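Local atomic coordinates of ricin B-related lectin (Polyporus squamosus, PDB entry 5MUA), a protein that binds galactose through a beta-trefoil lectin domain and carries a papain-like, calcium-binding protease domain that is captured here with the inhibitor E-64. Residues B[179-184]-B[254-259]. Numbering follows the deposited sequence.
Sequences YLVLTR and VERGNF
In the papain-like domain of this chimerolectin, the chain leaving strand 178-180 for helix 184-194 meets the chain leaving strand 246-255, which turns toward strand 261-266. R256 reaches across from the turn. From CB, chi1 of -105°, off the staggered positions, sets CG 3.8 Å from V181 CG1; CD follows, 3.9 Å from V181 O. The chain then bends at chi3 (-145°) and presents one guanidinium edge to that carbonyl. NE (2.8 Å) and NH2 (3.0 Å) of R256, the two nitrogens flanking this side of CZ, both donate to V181 O, a side-on grip on one atom: NH2 approaches in the carbonyl plane, NE from above it. T183 CG2 rests over the rim of one guanidinium face, 3.4 Å from R256 NH1, which is also hydrogen-bonded to Y10 OH and so helps join the lectin part. V181 CG2 touches V254 CG2 and F259 CE1, each at 3.7 Å, in roughly perpendicular directions. One water donates to both L182 O and V254 O. Farther out, R184, extended from CG to NE, forms a salt bridge with E255, whose OE2 also hydrogen-bonds T263 OG1. The R184 guanidinium and E255 carboxylate planes stand 64° apart, and R184 NH2 meets E255 OE2 at 2.9 Å from above the carboxylate plane.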
loop_
_atom_site.group_PDB
_atom_site.type_symbol
_atom_site.label_atom_id
_atom_site.label_comp_id
_atom_site.label_asym_id
_atom_site.label_seq_id
_atom_site.Cartn_x
_atom_site.Cartn_y
_atom_site.Cartn_z
ATOM N N TYR B 179 15.650 -2.505 -9.203
ATOM C CA TYR B 179 15.171 -3.008 -7.915
ATOM C C TYR B 179 16.285 -3.581 -7.034
ATOM O O TYR B 179 17.069 -4.413 -7.505
ATOM C CB TYR B 179 14.153 -4.110 -8.154
ATOM C CG TYR B 179 12.878 -3.616 -8.712
ATOM C CD1 TYR B 179 11.904 -3.128 -7.899
ATOM C CD2 TYR B 179 12.690 -3.510 -10.124
ATOM C CE1 TYR B 179 10.707 -2.630 -8.411
ATOM C CE2 TYR B 179 11.470 -3.077 -10.643
ATOM C CZ TYR B 179 10.484 -2.625 -9.764
ATOM O OH TYR B 179 9.304 -2.152 -10.256
ATOM N N LEU B 180 16.254 -3.253 -5.749
ATOM C CA LEU B 180 16.989 -4.004 -4.711
ATOM C C LEU B 180 16.196 -5.240 -4.335
ATOM O O LEU B 180 14.979 -5.186 -4.101
ATOM C CB LEU B 180 17.278 -3.198 -3.466
ATOM C CG LEU B 180 17.934 -3.931 -2.274
ATOM C CD1 LEU B 180 19.331 -4.378 -2.761
ATOM C CD2 LEU B 180 18.067 -2.942 -1.109
ATOM N N VAL B 181 16.882 -6.355 -4.311
ATOM C CA VAL B 181 16.279 -7.626 -3.895
ATOM C C VAL B 181 16.610 -7.746 -2.413
ATOM O O VAL B 181 17.775 -7.800 -2.004
ATOM C CB VAL B 181 16.866 -8.831 -4.687
ATOM C CG1 VAL B 181 16.411 -10.171 -4.116
ATOM C CG2 VAL B 181 16.542 -8.747 -6.166
ATOM N N LEU B 182 15.562 -7.820 -1.579
ATOM C CA LEU B 182 15.733 -7.912 -0.150
ATOM C C LEU B 182 16.016 -9.321 0.299
ATOM O O LEU B 182 15.610 -10.272 -0.361
ATOM C CB LEU B 182 14.427 -7.479 0.554
ATOM C CG LEU B 182 14.111 -6.014 0.222
ATOM C CD1 LEU B 182 12.716 -5.753 0.754
ATOM C CD2 LEU B 182 15.115 -5.025 0.824
ATOM N N THR B 183 16.598 -9.432 1.485
ATOM C CA THR B 183 16.750 -10.723 2.141
ATOM C C THR B 183 15.488 -11.077 2.899
ATOM O O THR B 183 14.631 -10.227 3.212
ATOM C CB THR B 183 17.890 -10.717 3.179
ATOM O OG1 THR B 183 17.606 -9.795 4.224
ATOM C CG2 THR B 183 19.283 -10.336 2.517
ATOM N N ARG B 184 15.414 -12.370 3.231
ATOM C CA ARG B 184 14.340 -12.795 4.126
ATOM C C ARG B 184 14.351 -12.143 5.465
ATOM O O ARG B 184 13.306 -11.786 6.041
ATOM C CB ARG B 184 14.265 -14.339 4.191
ATOM C CG ARG B 184 13.629 -14.868 2.928
ATOM C CD ARG B 184 13.264 -16.334 3.037
ATOM N NE ARG B 184 12.933 -16.945 1.746
ATOM C CZ ARG B 184 12.370 -18.160 1.615
ATOM N NH1 ARG B 184 12.005 -18.879 2.695
ATOM N NH2 ARG B 184 12.170 -18.666 0.407
ATOM N N VAL B 254 11.777 -12.142 -5.490
ATOM C CA VAL B 254 12.800 -13.044 -6.050
ATOM C C VAL B 254 13.843 -13.201 -5.018
ATOM O O VAL B 254 13.964 -12.419 -4.098
ATOM C CB VAL B 254 13.356 -12.637 -7.444
ATOM C CG1 VAL B 254 12.249 -12.439 -8.450
ATOM C CG2 VAL B 254 14.174 -11.377 -7.406
ATOM N N GLU B 255 14.606 -14.283 -5.149
ATOM C CA GLU B 255 15.526 -14.716 -4.123
ATOM C C GLU B 255 16.900 -14.159 -4.458
ATOM O O GLU B 255 17.330 -14.227 -5.590
ATOM C CB GLU B 255 15.633 -16.274 -4.141
ATOM C CG GLU B 255 14.418 -17.024 -3.592
ATOM C CD GLU B 255 14.302 -16.841 -2.106
ATOM O OE1 GLU B 255 15.327 -16.759 -1.409
ATOM O OE2 GLU B 255 13.204 -16.815 -1.615
ATOM N N ARG B 256 17.607 -13.688 -3.446
ATOM C CA ARG B 256 19.015 -13.377 -3.636
ATOM C C ARG B 256 19.916 -14.465 -4.113
ATOM O O ARG B 256 20.783 -14.204 -4.938
ATOM C CB ARG B 256 19.605 -12.756 -2.415
ATOM C CG ARG B 256 19.744 -11.288 -2.731
ATOM C CD ARG B 256 20.420 -10.698 -1.624
ATOM N NE ARG B 256 19.963 -9.367 -1.355
ATOM C CZ ARG B 256 20.518 -8.663 -0.397
ATOM N NH1 ARG B 256 21.588 -9.202 0.238
ATOM N NH2 ARG B 256 20.085 -7.436 -0.157
ATOM N N GLY B 257 19.680 -15.675 -3.646
ATOM C CA GLY B 257 20.520 -16.837 -4.108
ATOM C C GLY B 257 20.197 -17.271 -5.498
ATOM O O GLY B 257 20.967 -17.997 -6.139
ATOM N N ASN B 258 19.034 -16.872 -6.014
ATOM C CA ASN B 258 18.679 -17.225 -7.359
ATOM C C ASN B 258 17.584 -16.316 -7.854
ATOM O O ASN B 258 16.388 -16.524 -7.527
ATOM C CB ASN B 258 18.167 -18.666 -7.425
ATOM C CG ASN B 258 17.858 -19.111 -8.847
ATOM O OD1 ASN B 258 17.781 -18.330 -9.825
ATOM N ND2 ASN B 258 17.700 -20.395 -8.977
ATOM N N PHE B 259 17.969 -15.375 -8.703
ATOM C CA PHE B 259 17.073 -14.299 -9.032
ATOM C C PHE B 259 15.949 -14.793 -9.946
ATOM O O PHE B 259 15.006 -14.065 -10.137
ATOM C CB PHE B 259 17.808 -13.198 -9.761
ATOM C CG PHE B 259 18.797 -12.442 -8.933
ATOM C CD1 PHE B 259 18.424 -11.845 -7.745
ATOM C CD2 PHE B 259 20.081 -12.193 -9.437
ATOM C CE1 PHE B 259 19.317 -11.075 -7.004
ATOM C CE2 PHE B 259 20.968 -11.420 -8.712
ATOM C CZ PHE B 259 20.586 -10.862 -7.494
HETATM O O HOH W 1 13.492 -10.746 -1.886
#